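Local coordinates for sugar-binding transport ATP-binding protein (Pyrococcus horikoshii, PDB 1V43) that probably binds and hydrolyses ATP as the nucleotide-binding subunit of an ABC transporter, powering the uptake of sugars, at residues Thr25-Leu30 with Lys50-Arg55; Gly37-Leu42 with Val193-Val198; Glu127-Glu132 with Val150-Ala155; Ala182-Leu187 with Met206-Arg211; Val284-Arg289 with Asp358-Phe363. All blocks are in the same frame, centred on the assembly; numbering follows the deposited sequence.

Interaction 1: residues Thr25-Leu30 with Lys50-Arg55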
# COMPACT_ATOMS: atom_id res chain seq x y z
N THR A 25 28.31 -14.01 2.69
CA THR A 25 27.93 -14.51 1.38
C THR A 25 26.66 -13.75 0.98
O THR A 25 25.58 -14.04 1.50
CB THR A 25 27.66 -16.03 1.41
OG1 THR A 25 28.92 -16.73 1.52
CG2 THR A 25 26.95 -16.49 0.15
N ALA A 26 26.81 -12.77 0.09
CA ALA A 26 25.68 -11.96 -0.36
C ALA A 26 24.82 -12.69 -1.37
O ALA A 26 23.60 -12.50 -1.40
CB ALA A 26 26.18 -10.65 -0.96
N VAL A 27 25.44 -13.52 -2.20
CA VAL A 27 24.73 -14.31 -3.21
C VAL A 27 25.31 -15.72 -3.18
O VAL A 27 26.48 -15.92 -3.47
CB VAL A 27 24.88 -13.70 -4.61
CG1 VAL A 27 24.25 -14.61 -5.65
CG2 VAL A 27 24.23 -12.31 -4.66
N ASN A 28 24.48 -16.70 -2.83
CA ASN A 28 24.95 -18.07 -2.69
C ASN A 28 24.57 -19.04 -3.78
O ASN A 28 23.45 -19.54 -3.80
CB ASN A 28 24.46 -18.62 -1.35
CG ASN A 28 25.26 -19.83 -0.88
OD1 ASN A 28 25.68 -20.67 -1.68
ND2 ASN A 28 25.47 -19.92 0.43
N LYS A 29 25.52 -19.34 -4.67
CA LYS A 29 25.32 -20.28 -5.77
C LYS A 29 24.00 -20.12 -6.53
O LYS A 29 23.21 -21.06 -6.66
CB LYS A 29 25.44 -21.73 -5.26
CG LYS A 29 26.85 -22.10 -4.79
CD LYS A 29 26.97 -23.59 -4.48
CE LYS A 29 28.39 -23.97 -4.10
NZ LYS A 29 28.50 -25.42 -3.75
N LEU A 30 23.78 -18.92 -7.04
CA LEU A 30 22.58 -18.63 -7.80
C LEU A 30 22.64 -19.29 -9.18
O LEU A 30 23.63 -19.18 -9.89
CB LEU A 30 22.43 -17.10 -7.94
CG LEU A 30 21.20 -16.55 -8.65
CD1 LEU A 30 19.96 -16.93 -7.89
CD2 LEU A 30 21.31 -15.02 -8.75
N LYS A 50 19.52 -9.43 -4.28
CA LYS A 50 18.98 -9.04 -5.58
C LYS A 50 19.76 -7.90 -6.22
O LYS A 50 20.01 -7.92 -7.42
CB LYS A 50 17.49 -8.67 -5.46
CG LYS A 50 17.17 -7.44 -4.63
CD LYS A 50 15.66 -7.31 -4.48
CE LYS A 50 15.26 -6.01 -3.79
NZ LYS A 50 15.74 -5.98 -2.39
N THR A 51 20.14 -6.92 -5.42
CA THR A 51 20.90 -5.80 -5.97
C THR A 51 22.31 -6.23 -6.35
O THR A 51 22.82 -5.82 -7.41
CB THR A 51 20.94 -4.65 -4.97
OG1 THR A 51 19.60 -4.22 -4.70
CG2 THR A 51 21.73 -3.47 -5.54
N THR A 52 22.94 -7.05 -5.51
CA THR A 52 24.28 -7.52 -5.80
C THR A 52 24.26 -8.29 -7.11
O THR A 52 25.16 -8.13 -7.94
CB THR A 52 24.83 -8.45 -4.68
OG1 THR A 52 24.88 -7.73 -3.44
CG2 THR A 52 26.24 -8.93 -5.05
N THR A 53 23.24 -9.13 -7.30
CA THR A 53 23.09 -9.90 -8.53
C THR A 53 22.96 -8.96 -9.74
O THR A 53 23.63 -9.15 -10.75
CB THR A 53 21.84 -10.82 -8.47
OG1 THR A 53 21.97 -11.73 -7.37
CG2 THR A 53 21.67 -11.61 -9.77
N LEU A 54 22.11 -7.94 -9.64
CA LEU A 54 21.96 -7.01 -10.75
C LEU A 54 23.31 -6.37 -11.10
O LEU A 54 23.66 -6.27 -12.28
CB LEU A 54 20.96 -5.90 -10.42
CG LEU A 54 20.44 -5.13 -11.65
CD1 LEU A 54 19.53 -6.04 -12.45
CD2 LEU A 54 19.67 -3.89 -11.22
N ARG A 55 24.06 -5.96 -10.08
CA ARG A 55 25.36 -5.34 -10.26
C ARG A 55 26.37 -6.29 -10.92
O ARG A 55 27.19 -5.85 -11.71
CB ARG A 55 25.90 -4.81 -8.91
CG ARG A 55 25.11 -3.60 -8.40
CD ARG A 55 25.54 -3.14 -7.00
NE ARG A 55 26.97 -2.86 -6.90
CZ ARG A 55 27.58 -1.77 -7.36
NH1 ARG A 55 26.89 -0.80 -7.97
NH2 ARG A 55 28.89 -1.64 -7.21
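A26, V27 and L30 lay their side chains against T52 and T53 on the first turns of helix 50-58, and the contact across the two segments is purely van der Waals. Carbon-to-carbon packing is clearest between L30 and T53, which meet tip to tip, L30 CD2 lying 3.6 Å from T53 CG2. V27 and T52 slide past each other in opposite directions, with V27 CG2 3.9 Å from T52 CB. V27 CG1 is anti to the backbone N (chi1 174°), which leaves CG2 anti to the carbonyl carbon and against the helix. Hydroxyl-to-methyl contacts form a second group. T53 OG1 has V27 CG2 at 3.6 Å and L30 CD2 at the same distance, and A26 CB lies 4.0 Å from T52 OG1. Although two methyls press on it, T53 OG1 is satisfied by a hydrogen bond to G49 O, one turn back. A26 and V27 form a classic beta bulge opposite K19, and A26 also packs on the ATP-binding F21. K50, T51 and T52 of the helix themselves belong to the ATP site. The chemistry implies that this flank of the P-loop helix is seated by shape and apolar surface, the T53 hydroxyl being paid for by G49.

Interaction 2: residues Gly37-Leu42 with Val193-Val198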
# COMPACT_ATOMS: atom_id res chain seq x y z
N GLY A 37 13.98 -12.06 -24.04
CA GLY A 37 12.80 -11.24 -24.14
C GLY A 37 11.84 -11.25 -22.96
O GLY A 37 10.79 -10.63 -23.06
N GLU A 38 12.15 -11.94 -21.86
CA GLU A 38 11.19 -11.90 -20.76
C GLU A 38 11.50 -10.76 -19.80
O GLU A 38 12.56 -10.15 -19.85
CB GLU A 38 11.13 -13.22 -19.97
CG GLU A 38 12.29 -13.46 -19.00
CD GLU A 38 12.10 -14.69 -18.11
OE1 GLU A 38 13.12 -15.23 -17.63
OE2 GLU A 38 10.94 -15.11 -17.88
N PHE A 39 10.53 -10.46 -18.95
CA PHE A 39 10.66 -9.42 -17.95
C PHE A 39 10.79 -10.19 -16.65
O PHE A 39 9.81 -10.71 -16.14
CB PHE A 39 9.40 -8.55 -17.91
CG PHE A 39 9.60 -7.24 -17.22
CD1 PHE A 39 9.38 -6.05 -17.90
CD2 PHE A 39 10.04 -7.19 -15.91
CE1 PHE A 39 9.61 -4.84 -17.29
CE2 PHE A 39 10.27 -5.97 -15.29
CZ PHE A 39 10.05 -4.79 -15.98
N LEU A 40 12.01 -10.33 -16.14
CA LEU A 40 12.18 -11.05 -14.89
C LEU A 40 12.37 -10.09 -13.73
O LEU A 40 13.23 -9.23 -13.78
CB LEU A 40 13.39 -11.97 -14.96
CG LEU A 40 13.74 -12.59 -13.59
CD1 LEU A 40 12.70 -13.65 -13.21
CD2 LEU A 40 15.13 -13.21 -13.64
N VAL A 41 11.55 -10.24 -12.70
CA VAL A 41 11.69 -9.41 -11.51
C VAL A 41 12.42 -10.19 -10.42
O VAL A 41 12.11 -11.36 -10.17
CB VAL A 41 10.32 -8.99 -10.91
CG1 VAL A 41 10.55 -8.29 -9.58
CG2 VAL A 41 9.57 -8.06 -11.87
N LEU A 42 13.41 -9.56 -9.81
CA LEU A 42 14.12 -10.17 -8.70
C LEU A 42 13.46 -9.49 -7.49
O LEU A 42 13.62 -8.28 -7.27
CB LEU A 42 15.61 -9.87 -8.75
CG LEU A 42 16.38 -10.30 -9.99
CD1 LEU A 42 17.86 -9.96 -9.81
CD2 LEU A 42 16.16 -11.79 -10.26
N VAL A 193 12.85 -6.70 -25.13
CA VAL A 193 14.24 -6.69 -24.68
C VAL A 193 14.28 -7.41 -23.31
O VAL A 193 13.47 -7.11 -22.43
CB VAL A 193 14.83 -5.24 -24.51
CG1 VAL A 193 14.04 -4.41 -23.48
CG2 VAL A 193 16.29 -5.34 -24.06
N THR A 194 15.19 -8.37 -23.15
CA THR A 194 15.32 -9.12 -21.89
C THR A 194 15.55 -8.10 -20.78
O THR A 194 16.46 -7.29 -20.86
CB THR A 194 16.50 -10.11 -21.95
OG1 THR A 194 16.30 -11.01 -23.04
CG2 THR A 194 16.60 -10.89 -20.66
N THR A 195 14.71 -8.14 -19.75
CA THR A 195 14.78 -7.16 -18.67
C THR A 195 14.84 -7.84 -17.32
O THR A 195 14.03 -8.73 -17.04
CB THR A 195 13.50 -6.22 -18.72
OG1 THR A 195 13.42 -5.59 -20.00
CG2 THR A 195 13.55 -5.13 -17.65
N ILE A 196 15.80 -7.42 -16.50
CA ILE A 196 15.99 -7.95 -15.16
C ILE A 196 15.70 -6.74 -14.26
O ILE A 196 16.39 -5.72 -14.30
CB ILE A 196 17.42 -8.51 -14.99
CG1 ILE A 196 17.65 -9.58 -16.07
CG2 ILE A 196 17.59 -9.11 -13.58
CD1 ILE A 196 19.03 -10.15 -16.14
N TYR A 197 14.64 -6.87 -13.48
CA TYR A 197 14.12 -5.79 -12.65
C TYR A 197 14.16 -6.11 -11.16
O TYR A 197 13.57 -7.09 -10.71
CB TYR A 197 12.67 -5.54 -13.09
CG TYR A 197 12.02 -4.26 -12.64
CD1 TYR A 197 11.86 -3.19 -13.53
CD2 TYR A 197 11.47 -4.15 -11.36
CE1 TYR A 197 11.16 -2.04 -13.16
CE2 TYR A 197 10.76 -3.00 -10.98
CZ TYR A 197 10.61 -1.96 -11.89
OH TYR A 197 9.90 -0.86 -11.52
N VAL A 198 14.84 -5.26 -10.40
CA VAL A 198 14.97 -5.44 -8.97
C VAL A 198 14.02 -4.57 -8.14
O VAL A 198 13.97 -3.35 -8.31
CB VAL A 198 16.40 -5.10 -8.51
CG1 VAL A 198 16.44 -4.98 -6.98
CG2 VAL A 198 17.37 -6.17 -9.00
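F39 and Y197 pack on one face of a parallel strand pair, 39-42 beside 194-198. From CB, the F39 side chain runs with CG anti to the backbone N (chi1 -163°), which carries the ring across to the neighbouring strand. CD2 approaches Y197 CB loosely; CE2 presses on that atom at 3.3 Å. At the tip, CZ comes within 3.4 Å of Y197 CD1, while CE1 returns to T195 CG2. That methyl stands over one face of the F39 ring, 4.0 Å from the ring centroid, in a CH-pi contact. The two rings themselves are inclined at 46° and neither stack nor meet edge to face. On the other face of the sheet L42 CD1 touches both I196 CG2 and V198 CG2, each at 3.9 Å. Backbone bonds alternate between the strands: T195 N to E38 O, L40 N to T195 O, Y197 N to L40 O and L42 N to Y197 O. Ahead of them G37 N gives a nearly straight bond to T194 OG1 (2.7 Å, 167°), and that hydroxyl is also bonded to V10 O. Helix 174-191 packs on F39, and helix 50-58 packs on I196 and V198. The arrangement is typical of the central parallel sheet of P-loop NTPases, where strand 39-43 runs into the Walker A loop and strand 194-199 separates it from strand 162-166.

Interaction 3: residues Glu127-Glu132 with Val150-Ala155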
# COMPACT_ATOMS: atom_id res chain seq x y z
N GLU A 127 9.40 8.54 -29.45
CA GLU A 127 8.08 8.13 -29.88
C GLU A 127 7.60 6.97 -28.99
O GLU A 127 6.44 6.95 -28.56
CB GLU A 127 8.11 7.72 -31.36
CG GLU A 127 6.74 7.38 -31.98
CD GLU A 127 6.14 6.08 -31.43
OE1 GLU A 127 6.89 5.08 -31.28
OE2 GLU A 127 4.91 6.04 -31.17
N LEU A 128 8.50 6.03 -28.70
CA LEU A 128 8.18 4.88 -27.87
C LEU A 128 7.73 5.27 -26.47
O LEU A 128 6.88 4.61 -25.89
CB LEU A 128 9.38 3.93 -27.77
CG LEU A 128 9.56 3.04 -28.99
CD1 LEU A 128 10.87 2.30 -28.92
CD2 LEU A 128 8.40 2.07 -29.06
N LEU A 129 8.30 6.34 -25.93
CA LEU A 129 7.91 6.81 -24.61
C LEU A 129 6.82 7.90 -24.68
O LEU A 129 6.40 8.43 -23.65
CB LEU A 129 9.15 7.34 -23.88
CG LEU A 129 10.05 6.36 -23.10
CD1 LEU A 129 9.25 5.77 -21.95
CD2 LEU A 129 10.60 5.26 -24.02
N GLN A 130 6.37 8.22 -25.89
CA GLN A 130 5.35 9.24 -26.09
C GLN A 130 5.79 10.59 -25.52
O GLN A 130 5.01 11.30 -24.88
CB GLN A 130 4.02 8.81 -25.44
CG GLN A 130 3.31 7.69 -26.19
CD GLN A 130 2.58 6.73 -25.26
OE1 GLN A 130 3.20 6.10 -24.39
NE2 GLN A 130 1.27 6.62 -25.43
N ILE A 131 7.05 10.94 -25.74
CA ILE A 131 7.55 12.22 -25.27
C ILE A 131 8.11 13.04 -26.43
O ILE A 131 8.87 13.97 -26.20
CB ILE A 131 8.66 12.04 -24.21
CG1 ILE A 131 9.70 11.04 -24.72
CG2 ILE A 131 8.05 11.57 -22.88
CD1 ILE A 131 10.97 11.01 -23.90
N GLU A 132 7.74 12.71 -27.67
CA GLU A 132 8.26 13.44 -28.83
C GLU A 132 8.01 14.94 -28.76
O GLU A 132 8.79 15.71 -29.31
CB GLU A 132 7.64 12.94 -30.15
CG GLU A 132 7.25 11.49 -30.18
CD GLU A 132 5.76 11.28 -29.89
OE1 GLU A 132 5.33 11.43 -28.72
OE2 GLU A 132 5.03 10.97 -30.85
N VAL A 150 11.57 10.21 -19.67
CA VAL A 150 12.80 10.63 -20.34
C VAL A 150 13.94 9.71 -19.96
O VAL A 150 14.76 9.34 -20.80
CB VAL A 150 13.19 12.08 -19.97
CG1 VAL A 150 14.48 12.47 -20.70
CG2 VAL A 150 12.05 13.04 -20.32
N ALA A 151 13.99 9.35 -18.68
CA ALA A 151 15.04 8.47 -18.17
C ALA A 151 14.98 7.11 -18.87
O ALA A 151 16.01 6.53 -19.21
CB ALA A 151 14.89 8.28 -16.65
N VAL A 152 13.76 6.61 -19.10
CA VAL A 152 13.61 5.32 -19.76
C VAL A 152 14.02 5.39 -21.23
O VAL A 152 14.69 4.49 -21.72
CB VAL A 152 12.17 4.80 -19.70
CG1 VAL A 152 12.06 3.49 -20.45
CG2 VAL A 152 11.74 4.63 -18.26
N ALA A 153 13.63 6.47 -21.91
CA ALA A 153 13.99 6.63 -23.32
C ALA A 153 15.50 6.63 -23.45
O ALA A 153 16.06 6.06 -24.39
CB ALA A 153 13.41 7.94 -23.90
N ARG A 154 16.18 7.26 -22.50
CA ARG A 154 17.64 7.31 -22.52
C ARG A 154 18.23 5.92 -22.32
O ARG A 154 19.22 5.57 -22.95
CB ARG A 154 18.16 8.25 -21.44
CG ARG A 154 19.68 8.34 -21.43
CD ARG A 154 20.15 9.41 -20.46
NE ARG A 154 19.61 9.20 -19.13
CZ ARG A 154 19.66 10.09 -18.14
NH1 ARG A 154 20.23 11.27 -18.33
NH2 ARG A 154 19.13 9.79 -16.96
N ALA A 155 17.61 5.14 -21.44
CA ALA A 155 18.11 3.78 -21.20
C ALA A 155 17.93 2.92 -22.44
O ALA A 155 18.82 2.15 -22.80
CB ALA A 155 17.38 3.15 -19.99
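L129 makes the tight half of this contact, driving its forked tip into the surface of helix 147-156. L129 CD2 lies 3.7 Å from A153 CA, close enough to touch the helix backbone itself. The other branch, CD1, meets V152 CB at 3.8 Å, the two side chains crossing at about a right angle, and L129 CG rests on A153 CB. I131 packs more loosely. Its CD1 spans from A153 CB, at 3.9 Å, to V150, whose CA is 4.0 Å and CG2 4.3 Å away. I131 CG1 sits between the backbone N and the carbonyl carbon (chi1 50°), the crowded position, and from there CD1 extends to the helix. Between these two anchors Q130 turns outward to solvent; its positive phi belongs to a Schellman motif that ends helix 115-128. The turn lets L129 and I131 face the same partner while Q130 points away. No hydrogen bond joins the two segments, but the guanidinium of R149 bonds to L129 O and Q130 O, securing the turn from just before segment 150-155. Within the nucleotide-binding domain the contact ties the end of helix 115-128 to helix 147-156, with I104 of helix 100-105 touching I131 and A153, and L187 of helix 174-191 packing on V152.

Interaction 4: residues Ala182-Leu187 with Met206-Arg211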
# COMPACT_ATOMS: atom_id res chain seq x y z
N ALA A 182 2.87 0.24 -15.54
CA ALA A 182 2.19 -0.10 -16.78
C ALA A 182 2.98 0.40 -17.98
O ALA A 182 3.15 -0.32 -18.96
CB ALA A 182 0.78 0.50 -16.80
N GLU A 183 3.43 1.64 -17.92
CA GLU A 183 4.21 2.23 -19.02
C GLU A 183 5.46 1.37 -19.31
O GLU A 183 5.68 0.94 -20.43
CB GLU A 183 4.62 3.65 -18.63
CG GLU A 183 5.45 4.38 -19.67
CD GLU A 183 4.73 4.55 -20.98
OE1 GLU A 183 3.48 4.46 -20.99
OE2 GLU A 183 5.41 4.77 -22.01
N ILE A 184 6.26 1.10 -18.29
CA ILE A 184 7.47 0.30 -18.47
C ILE A 184 7.18 -1.12 -18.99
O ILE A 184 7.81 -1.56 -19.96
CB ILE A 184 8.28 0.28 -17.15
CG1 ILE A 184 8.96 1.64 -16.97
CG2 ILE A 184 9.33 -0.87 -17.17
CD1 ILE A 184 9.50 1.91 -15.57
N LYS A 185 6.20 -1.80 -18.40
CA LYS A 185 5.84 -3.15 -18.81
C LYS A 185 5.38 -3.22 -20.28
O LYS A 185 5.86 -4.06 -21.05
CB LYS A 185 4.75 -3.72 -17.89
CG LYS A 185 4.38 -5.19 -18.17
CD LYS A 185 5.62 -6.03 -18.50
CE LYS A 185 5.29 -7.47 -18.85
NZ LYS A 185 5.15 -8.33 -17.66
N LYS A 186 4.49 -2.32 -20.68
CA LYS A 186 4.03 -2.31 -22.07
C LYS A 186 5.17 -2.04 -23.04
O LYS A 186 5.23 -2.63 -24.11
CB LYS A 186 2.95 -1.26 -22.29
CG LYS A 186 1.63 -1.54 -21.62
CD LYS A 186 0.76 -0.34 -21.94
CE LYS A 186 -0.60 -0.38 -21.31
NZ LYS A 186 -1.26 0.93 -21.59
N LEU A 187 6.05 -1.11 -22.67
CA LEU A 187 7.20 -0.79 -23.50
C LEU A 187 8.08 -2.03 -23.70
O LEU A 187 8.51 -2.34 -24.81
CB LEU A 187 8.03 0.31 -22.84
CG LEU A 187 9.37 0.62 -23.51
CD1 LEU A 187 9.08 1.25 -24.86
CD2 LEU A 187 10.21 1.56 -22.65
N MET A 206 4.46 -8.39 -8.89
CA MET A 206 3.33 -9.10 -9.47
C MET A 206 2.78 -8.39 -10.70
O MET A 206 2.25 -9.02 -11.61
CB MET A 206 2.21 -9.25 -8.44
CG MET A 206 2.51 -10.24 -7.31
SD MET A 206 2.49 -11.93 -7.92
CE MET A 206 0.75 -12.28 -7.87
N THR A 207 2.90 -7.07 -10.71
CA THR A 207 2.42 -6.25 -11.82
C THR A 207 3.31 -6.29 -13.04
O THR A 207 2.83 -6.28 -14.18
CB THR A 207 2.34 -4.77 -11.44
OG1 THR A 207 1.56 -4.60 -10.25
CG2 THR A 207 1.75 -3.97 -12.58
N MET A 208 4.61 -6.35 -12.81
CA MET A 208 5.52 -6.30 -13.95
C MET A 208 6.21 -7.55 -14.48
O MET A 208 6.46 -7.65 -15.68
CB MET A 208 6.55 -5.21 -13.65
CG MET A 208 5.90 -3.82 -13.52
SD MET A 208 7.08 -2.63 -12.94
CE MET A 208 7.52 -1.89 -14.54
N GLY A 209 6.51 -8.51 -13.62
CA GLY A 209 7.22 -9.67 -14.11
C GLY A 209 6.46 -10.77 -14.83
O GLY A 209 5.35 -11.12 -14.45
N ASP A 210 7.06 -11.29 -15.90
CA ASP A 210 6.47 -12.40 -16.62
C ASP A 210 6.74 -13.53 -15.65
O ASP A 210 5.98 -14.50 -15.53
CB ASP A 210 7.21 -12.67 -17.94
CG ASP A 210 6.98 -11.57 -18.96
OD1 ASP A 210 5.80 -11.17 -19.16
OD2 ASP A 210 7.97 -11.11 -19.57
N ARG A 211 7.85 -13.37 -14.95
CA ARG A 211 8.26 -14.32 -13.94
C ARG A 211 8.87 -13.52 -12.81
O ARG A 211 9.35 -12.41 -12.99
CB ARG A 211 9.25 -15.33 -14.49
CG ARG A 211 8.61 -16.43 -15.35
CD ARG A 211 9.52 -17.65 -15.42
NE ARG A 211 10.84 -17.33 -15.97
CZ ARG A 211 11.90 -18.11 -15.85
NH1 ARG A 211 13.06 -17.76 -16.38
NH2 ARG A 211 11.80 -19.26 -15.19
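The carboxylate of D210 and the peptide carbonyl of M208 are the flat groups here, and the ammonium of K185 serves both. All this lies in a parallel beta-alpha-beta crossover of the ATPase domain, at the point where helix 202-208 ends and the chain turns at G209 toward strand 211-216. K185 NZ stands above a face of the carboxylate, 3.3 Å from D210 OD1, in a salt bridge whose hydrogen bond is weak. The other oxygen, D210 OD2, is taken by the backbone N of F39. NZ also approaches the M208 carbonyl from well outside its plane; the NZ to M208 O bond refines to 2.5 Å, so short that its exact length is doubtful. A lysine from helix 174-191 thus grips the carbonyl end of a second helix, where its positive charge should be favoured by the helix dipole. K185 leaves its helix with CG anti to the backbone N (chi1 -175°) and bends at chi2 and chi4, bringing CD and CE alongside M208 O, each at 3.4 Å. F39 packs against I184, K185 and M208. F316 of the second subunit covers A182 and K185, and K186 forms a salt bridge with D315 of that subunit. Beside the polar grip, M208 bends at chi3 and presses its CE onto I184, 3.4 Å from CG2 and 3.5 Å from CB, tighter than usual carbon packing.

Interaction 5: residues Val284-Arg289 with Asp358-Phe363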
# COMPACT_ATOMS: atom_id res chain seq x y z
N VAL A 284 2.69 -29.28 11.77
CA VAL A 284 2.98 -28.64 10.49
C VAL A 284 2.41 -27.23 10.51
O VAL A 284 1.65 -26.88 11.41
CB VAL A 284 2.34 -29.43 9.32
CG1 VAL A 284 3.02 -30.78 9.19
CG2 VAL A 284 0.85 -29.61 9.56
N LEU A 285 2.77 -26.41 9.53
CA LEU A 285 2.27 -25.05 9.48
C LEU A 285 1.13 -24.97 8.46
O LEU A 285 1.30 -25.29 7.29
CB LEU A 285 3.40 -24.08 9.11
CG LEU A 285 4.60 -24.07 10.07
CD1 LEU A 285 5.63 -23.08 9.59
CD2 LEU A 285 4.14 -23.72 11.48
N PHE A 286 -0.04 -24.58 8.95
CA PHE A 286 -1.26 -24.43 8.16
C PHE A 286 -1.32 -23.00 7.62
O PHE A 286 -1.01 -22.05 8.34
CB PHE A 286 -2.48 -24.70 9.04
CG PHE A 286 -3.80 -24.36 8.39
CD1 PHE A 286 -4.34 -25.17 7.40
CD2 PHE A 286 -4.51 -23.24 8.80
CE1 PHE A 286 -5.57 -24.86 6.83
CE2 PHE A 286 -5.73 -22.93 8.23
CZ PHE A 286 -6.26 -23.74 7.24
N GLY A 287 -1.74 -22.84 6.37
CA GLY A 287 -1.82 -21.51 5.81
C GLY A 287 -3.03 -21.30 4.91
O GLY A 287 -3.38 -22.16 4.10
N ILE A 288 -3.69 -20.16 5.08
CA ILE A 288 -4.84 -19.82 4.25
C ILE A 288 -4.85 -18.31 4.17
O ILE A 288 -4.70 -17.64 5.19
CB ILE A 288 -6.17 -20.37 4.83
CG1 ILE A 288 -7.30 -20.08 3.84
CG2 ILE A 288 -6.45 -19.79 6.20
CD1 ILE A 288 -8.62 -20.61 4.28
N ARG A 289 -4.98 -17.76 2.96
CA ARG A 289 -4.96 -16.31 2.77
C ARG A 289 -6.26 -15.63 3.17
O ARG A 289 -7.33 -16.19 2.96
CB ARG A 289 -4.66 -15.95 1.30
CG ARG A 289 -3.30 -16.41 0.80
CD ARG A 289 -3.04 -15.81 -0.57
NE ARG A 289 -1.85 -16.33 -1.21
CZ ARG A 289 -0.62 -15.85 -1.05
NH1 ARG A 289 -0.41 -14.82 -0.23
NH2 ARG A 289 0.38 -16.36 -1.75
N ASP A 358 -9.85 -25.55 -0.98
CA ASP A 358 -9.04 -25.72 -2.17
C ASP A 358 -7.91 -24.70 -2.26
O ASP A 358 -7.01 -24.84 -3.09
CB ASP A 358 -9.93 -25.64 -3.42
CG ASP A 358 -10.78 -26.89 -3.61
OD1 ASP A 358 -11.93 -26.77 -4.08
OD2 ASP A 358 -10.29 -28.01 -3.30
N MET A 359 -7.94 -23.69 -1.39
CA MET A 359 -6.91 -22.66 -1.37
C MET A 359 -6.00 -22.79 -0.14
O MET A 359 -5.25 -21.88 0.19
CB MET A 359 -7.54 -21.26 -1.36
CG MET A 359 -8.41 -20.94 -2.57
SD MET A 359 -7.54 -21.16 -4.14
CE MET A 359 -6.78 -19.65 -4.33
N ILE A 360 -6.06 -23.94 0.52
CA ILE A 360 -5.25 -24.16 1.71
C ILE A 360 -3.83 -24.63 1.43
O ILE A 360 -3.56 -25.24 0.40
CB ILE A 360 -5.95 -25.17 2.65
CG1 ILE A 360 -7.09 -24.46 3.39
CG2 ILE A 360 -4.96 -25.81 3.60
CD1 ILE A 360 -7.80 -25.31 4.41
N HIS A 361 -2.92 -24.32 2.35
CA HIS A 361 -1.52 -24.72 2.23
C HIS A 361 -1.07 -25.36 3.55
O HIS A 361 -1.64 -25.10 4.61
CB HIS A 361 -0.63 -23.51 1.92
CG HIS A 361 -1.02 -22.77 0.68
ND1 HIS A 361 -0.60 -23.15 -0.58
CD2 HIS A 361 -1.85 -21.72 0.49
CE1 HIS A 361 -1.16 -22.36 -1.48
NE2 HIS A 361 -1.92 -21.49 -0.86
N VAL A 362 -0.04 -26.20 3.46
CA VAL A 362 0.54 -26.87 4.62
C VAL A 362 2.05 -26.89 4.41
O VAL A 362 2.52 -27.38 3.39
CB VAL A 362 0.05 -28.33 4.74
CG1 VAL A 362 0.58 -28.94 6.05
CG2 VAL A 362 -1.48 -28.39 4.67
N PHE A 363 2.81 -26.36 5.36
CA PHE A 363 4.26 -26.34 5.23
C PHE A 363 4.93 -27.12 6.37
O PHE A 363 4.51 -27.05 7.52
CB PHE A 363 4.78 -24.89 5.25
CG PHE A 363 4.07 -23.95 4.31
CD1 PHE A 363 2.83 -23.41 4.65
CD2 PHE A 363 4.64 -23.60 3.08
CE1 PHE A 363 2.17 -22.52 3.78
CE2 PHE A 363 3.99 -22.72 2.20
CZ PHE A 363 2.75 -22.18 2.56
O HOH W 1 -1.96 -19.06 -2.42
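L285 and G287 pair with F363 and H361 as antiparallel hydrogen-bonded partners, joining strands 283-288 and 361-364 in the OB-like domain that follows the ATPase domain. Four backbone bonds support this: L285 and F363 exchange two, L285 N to F363 O and F363 N to L285 O both at 2.7 Å, and G287 and H361 exchange two more. The G287 N bond to H361 O comes from 42° above the carbonyl plane, unlike its three companions. F286 and V362 form the non-hydrogen-bonded pair between them. On their face, the F286 ring, its CG anti to the backbone N (chi1 170°), turns its rim to I360. There I360 CD1 lies in the ring plane, 3.3 Å from F286 CE1, and I360 CG2 touches the same ring atom at 3.4 Å. V284 CG2 meets V362 CG1 at 3.6 Å farther along. The other face carries L285, H361 and F363, with L285 CB 4.2 Å from F363 CB. At the end of the pair a water bridges two side chains, accepting from R289 NE at 3.0 Å and lying 2.9 Å from H361 NE2. The remaining guanidinium nitrogens of R289 bond to Y230 O and I242 O, tying this strand end back to the preceding part of the chain. Strand 283-288 is flanked on its other side by strand 248-255; helix 236-241 packs on L285 and F363, while M355 of strand 350-356 rests against F286, I288 and I360.

Overall arrangement
Interactions 1 to 4 belong to the ATPase domain; interaction 5 lies in the following OB-like domain, its centre about 45 Å from that of interaction 3. Interaction 2 forms the middle: K50 and L54 of interaction 1 pack on its strand 194-199, and it meets interaction 4, centres about 9 Å apart, through the F39 side chain on the opposite face and, alongside the strand, through E38-R211 and F39-D210. Along the chain its segments alternate with those of interactions 1 and 4 and enclose both of interaction 3; interaction 5 comes last. L187 links interactions 4 and 3. P-loop helix, central sheet and helical region thus form one continuous body, while interaction 5 touches none of the other four contacts.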